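Local coordinates for putative phosphohistidine phosphatase SixA (Agrobacterium tumefaciens, PDB 2RFL), which probably acts as a phosphohistidine phosphatase of the histidine phosphatase superfamily, which also includes phosphoglycerate mutases, at residues S6-K18 and I101-H115. Numbering follows the deposited sequence.
Sequences SFPTRVYLLRHAK and IAAQTEVQSVMLVGH
Tyr-12 and Met-111, a selenomethionine, are paired across the parallel strands 10-15 and 109-114, their side chains crossing at about a right angle with CB to CB at 3.7 Å. Tyr-12 N gives Val-110 O a nearly straight bond of 2.8 Å, and Leu-112 N returns one to Tyr-12 O. On the same sheet face, Leu-14 and Val-113 run alongside each other, pointing the same way; Leu-14 CD2 also meets the Met-111 methyl, CE, at 4.0 Å. Helix 64-77 packs here, bringing Trp-73 to Leu-14. On the other face, Ile-101 lies across Val-11, CG2 to CG2 at 3.5 Å. Met-126 of helix 118-127 touches both residues. Pro-8, after a cis peptide, presses its CG against Val-110 CG1. At the C-terminal ends the His-16 and His-115 rings meet obliquely, planes 60° apart, His-16 CD2 lying 3.7 Å from His-115 ND1. His-16 ND1 donates to Ala-17 O, fixing its ring, while His-115 NE2 bonds Ser-61 OG. An apolar, hydrogen-bonded strand pair thus brings two histidines together; Arg-65 touches His-16, and Arg-15 NH1 bonds Phe-140 O, consistent with the phosphate pocket of this superfamily, whose Arg-His-Gly motif corresponds to Arg-15, His-16 and Ala-17.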
# COMPACT_ATOMS: atom_id res chain seq x y z
N SER A 6 -2.59 10.89 -18.92
CA SER A 6 -3.15 9.85 -18.01
C SER A 6 -2.19 9.48 -16.87
O SER A 6 -1.36 8.59 -17.05
CB SER A 6 -3.52 8.60 -18.84
OG SER A 6 -2.48 8.19 -19.76
N PHE A 7 -2.29 10.16 -15.73
CA PHE A 7 -1.34 10.04 -14.62
C PHE A 7 -2.06 9.98 -13.27
O PHE A 7 -2.92 10.82 -13.02
CB PHE A 7 -0.42 11.27 -14.57
CG PHE A 7 0.93 11.10 -15.25
CD1 PHE A 7 1.07 10.36 -16.41
CD2 PHE A 7 2.04 11.77 -14.75
CE1 PHE A 7 2.31 10.23 -17.02
CE2 PHE A 7 3.27 11.65 -15.35
CZ PHE A 7 3.41 10.87 -16.49
N PRO A 8 -1.68 9.05 -12.37
CA PRO A 8 -0.57 8.06 -12.33
C PRO A 8 -0.58 6.95 -13.39
O PRO A 8 -1.64 6.53 -13.85
CB PRO A 8 -0.69 7.45 -10.91
CG PRO A 8 -1.47 8.54 -10.10
CD PRO A 8 -2.47 8.99 -11.12
N THR A 9 0.59 6.47 -13.74
CA THR A 9 0.71 5.33 -14.65
C THR A 9 1.09 4.03 -13.90
O THR A 9 0.96 2.93 -14.43
CB THR A 9 1.57 5.68 -15.90
OG1 THR A 9 2.97 5.51 -15.67
CG2 THR A 9 1.34 7.10 -16.29
N ARG A 10 1.53 4.18 -12.65
CA ARG A 10 1.78 3.04 -11.76
C ARG A 10 1.25 3.29 -10.35
O ARG A 10 1.59 4.31 -9.74
CB ARG A 10 3.28 2.68 -11.69
CG ARG A 10 3.53 1.39 -10.88
CD ARG A 10 4.82 0.68 -11.25
NE ARG A 10 4.73 0.01 -12.54
CZ ARG A 10 5.65 -0.82 -13.01
NH1 ARG A 10 6.72 -1.09 -12.28
NH2 ARG A 10 5.50 -1.40 -14.19
N VAL A 11 0.43 2.35 -9.88
CA VAL A 11 -0.13 2.32 -8.53
C VAL A 11 0.46 1.20 -7.67
O VAL A 11 0.37 0.03 -8.00
CB VAL A 11 -1.68 2.12 -8.55
CG1 VAL A 11 -2.23 1.71 -7.20
CG2 VAL A 11 -2.36 3.38 -8.98
N TYR A 12 1.06 1.59 -6.56
CA TYR A 12 1.46 0.62 -5.55
C TYR A 12 0.47 0.68 -4.40
O TYR A 12 0.11 1.78 -3.93
CB TYR A 12 2.85 0.92 -5.03
CG TYR A 12 3.95 1.00 -6.09
CD1 TYR A 12 4.45 2.24 -6.50
CD2 TYR A 12 4.53 -0.18 -6.63
CE1 TYR A 12 5.47 2.32 -7.45
CE2 TYR A 12 5.56 -0.11 -7.58
CZ TYR A 12 6.02 1.14 -7.98
OH TYR A 12 7.03 1.22 -8.92
N LEU A 13 0.03 -0.51 -3.99
CA LEU A 13 -0.88 -0.72 -2.86
C LEU A 13 -0.30 -1.61 -1.77
O LEU A 13 -0.21 -2.85 -1.95
CB LEU A 13 -2.18 -1.39 -3.34
CG LEU A 13 -3.09 -0.80 -4.40
CD1 LEU A 13 -4.21 -1.79 -4.59
CD2 LEU A 13 -3.63 0.49 -3.93
N LEU A 14 0.01 -0.97 -0.65
CA LEU A 14 0.74 -1.54 0.47
C LEU A 14 -0.10 -1.61 1.75
O LEU A 14 -0.52 -0.59 2.32
CB LEU A 14 2.07 -0.74 0.74
CG LEU A 14 2.97 -1.16 1.95
CD1 LEU A 14 3.48 -2.61 1.87
CD2 LEU A 14 4.15 -0.20 2.22
N ARG A 15 -0.34 -2.82 2.22
CA ARG A 15 -0.97 -2.95 3.51
C ARG A 15 0.13 -2.83 4.55
O ARG A 15 1.25 -3.28 4.32
CB ARG A 15 -1.75 -4.24 3.63
CG ARG A 15 -2.54 -4.29 4.95
CD ARG A 15 -3.60 -5.36 4.99
NE ARG A 15 -4.06 -5.49 6.36
CZ ARG A 15 -4.44 -6.64 6.90
NH1 ARG A 15 -4.48 -7.75 6.16
NH2 ARG A 15 -4.81 -6.69 8.17
N HIS A 16 -0.19 -2.19 5.68
CA HIS A 16 0.74 -2.00 6.76
C HIS A 16 1.17 -3.38 7.25
O HIS A 16 0.45 -4.38 7.05
CB HIS A 16 0.10 -1.16 7.90
CG HIS A 16 -1.01 -1.87 8.61
ND1 HIS A 16 -0.79 -2.84 9.57
CD2 HIS A 16 -2.35 -1.79 8.46
CE1 HIS A 16 -1.95 -3.32 9.98
NE2 HIS A 16 -2.91 -2.69 9.34
N ALA A 17 2.36 -3.44 7.85
CA ALA A 17 2.91 -4.66 8.39
C ALA A 17 2.12 -5.11 9.62
O ALA A 17 1.23 -4.36 10.09
CB ALA A 17 4.40 -4.46 8.71
N LYS A 18 2.43 -6.32 10.12
CA LYS A 18 1.76 -6.91 11.29
C LYS A 18 1.91 -6.05 12.54
O LYS A 18 3.02 -5.68 12.94
CB LYS A 18 2.24 -8.36 11.56
CG LYS A 18 1.48 -9.10 12.70
CD LYS A 18 1.85 -10.57 12.86
CE LYS A 18 1.02 -11.49 11.96
NZ LYS A 18 -0.46 -11.20 11.87
N ILE A 101 -5.65 8.30 -5.36
CA ILE A 101 -4.93 7.89 -6.53
C ILE A 101 -5.13 8.83 -7.72
O ILE A 101 -4.16 9.45 -8.16
CB ILE A 101 -5.20 6.43 -6.87
CG1 ILE A 101 -4.58 5.54 -5.80
CG2 ILE A 101 -4.54 6.07 -8.20
CD1 ILE A 101 -5.01 4.10 -5.90
N ALA A 102 -6.36 8.96 -8.22
CA ALA A 102 -6.66 9.70 -9.46
C ALA A 102 -6.39 11.19 -9.34
O ALA A 102 -5.98 11.83 -10.32
CB ALA A 102 -8.09 9.49 -9.86
N ALA A 103 -6.64 11.72 -8.13
CA ALA A 103 -6.29 13.10 -7.77
C ALA A 103 -4.87 13.55 -8.16
O ALA A 103 -4.66 14.69 -8.43
CB ALA A 103 -6.54 13.35 -6.24
N GLN A 104 -3.90 12.65 -8.19
CA GLN A 104 -2.52 13.00 -8.37
C GLN A 104 -2.17 13.04 -9.86
O GLN A 104 -1.46 12.17 -10.37
CB GLN A 104 -1.63 12.03 -7.61
CG GLN A 104 -2.12 11.65 -6.25
CD GLN A 104 -2.44 12.83 -5.31
OE1 GLN A 104 -1.88 13.92 -5.41
NE2 GLN A 104 -3.33 12.60 -4.39
N THR A 105 -2.66 14.10 -10.50
CA THR A 105 -2.73 14.25 -11.95
C THR A 105 -1.40 14.38 -12.72
O THR A 105 -1.36 14.05 -13.90
CB THR A 105 -3.70 15.41 -12.35
OG1 THR A 105 -3.90 16.31 -11.26
CG2 THR A 105 -5.05 14.82 -12.81
N GLU A 106 -0.35 14.82 -12.03
CA GLU A 106 1.01 14.88 -12.59
C GLU A 106 2.10 14.27 -11.69
O GLU A 106 3.16 14.87 -11.50
CB GLU A 106 1.38 16.33 -12.94
CG GLU A 106 0.47 16.98 -14.00
CD GLU A 106 0.58 18.50 -14.02
OE1 GLU A 106 0.97 19.09 -12.98
OE2 GLU A 106 0.25 19.10 -15.09
N VAL A 107 1.83 13.09 -11.13
CA VAL A 107 2.82 12.28 -10.43
C VAL A 107 2.78 10.93 -11.13
O VAL A 107 1.70 10.32 -11.21
CB VAL A 107 2.44 12.04 -8.95
CG1 VAL A 107 3.62 11.45 -8.17
CG2 VAL A 107 1.94 13.29 -8.30
N GLN A 108 3.93 10.47 -11.62
CA GLN A 108 3.99 9.30 -12.48
C GLN A 108 3.64 8.00 -11.76
O GLN A 108 2.87 7.21 -12.29
CB GLN A 108 5.36 9.17 -13.12
CG GLN A 108 5.47 8.00 -14.06
CD GLN A 108 6.90 7.70 -14.47
OE1 GLN A 108 7.53 8.47 -15.22
NE2 GLN A 108 7.43 6.59 -13.96
N SER A 109 4.23 7.79 -10.58
CA SER A 109 3.93 6.62 -9.74
C SER A 109 3.63 6.95 -8.29
O SER A 109 4.29 7.75 -7.64
CB SER A 109 4.99 5.50 -9.84
OG SER A 109 6.31 5.96 -9.73
N VAL A 110 2.60 6.30 -7.77
CA VAL A 110 2.12 6.61 -6.44
C VAL A 110 1.79 5.37 -5.63
O VAL A 110 1.24 4.39 -6.13
CB VAL A 110 0.96 7.66 -6.48
CG1 VAL A 110 -0.03 7.27 -7.53
CG2 VAL A 110 0.24 7.77 -5.14
N MSE A 111 2.14 5.44 -4.36
CA MSE A 111 1.98 4.36 -3.44
C MSE A 111 1.11 4.79 -2.28
O MSE A 111 1.37 5.81 -1.63
CB MSE A 111 3.31 3.89 -2.91
CG MSE A 111 3.15 2.91 -1.79
SE MSE A 111 4.70 1.88 -1.48
CE MSE A 111 5.53 2.85 0.05
N LEU A 112 0.10 3.99 -2.00
CA LEU A 112 -0.73 4.22 -0.85
C LEU A 112 -0.35 3.27 0.27
O LEU A 112 -0.13 2.10 0.03
CB LEU A 112 -2.22 4.09 -1.22
CG LEU A 112 -2.79 5.02 -2.31
CD1 LEU A 112 -4.26 4.94 -2.08
CD2 LEU A 112 -2.37 6.54 -2.31
N VAL A 113 -0.28 3.78 1.50
CA VAL A 113 -0.03 2.95 2.71
C VAL A 113 -1.18 3.12 3.73
O VAL A 113 -1.25 4.07 4.50
CB VAL A 113 1.37 3.28 3.36
CG1 VAL A 113 1.69 2.37 4.60
CG2 VAL A 113 2.48 3.20 2.33
N GLY A 114 -2.09 2.15 3.74
CA GLY A 114 -3.25 2.17 4.65
C GLY A 114 -3.69 0.77 5.02
O GLY A 114 -2.87 -0.15 5.06
N HIS A 115 -4.99 0.62 5.27
CA HIS A 115 -5.54 -0.53 6.00
C HIS A 115 -6.65 -1.22 5.25
O HIS A 115 -7.34 -0.60 4.44
CB HIS A 115 -6.15 -0.12 7.38
CG HIS A 115 -5.43 0.97 8.09
ND1 HIS A 115 -4.89 0.79 9.35
CD2 HIS A 115 -5.23 2.27 7.79
CE1 HIS A 115 -4.36 1.92 9.78
NE2 HIS A 115 -4.54 2.84 8.85
O HOH W 1 -5.38 10.73 -12.66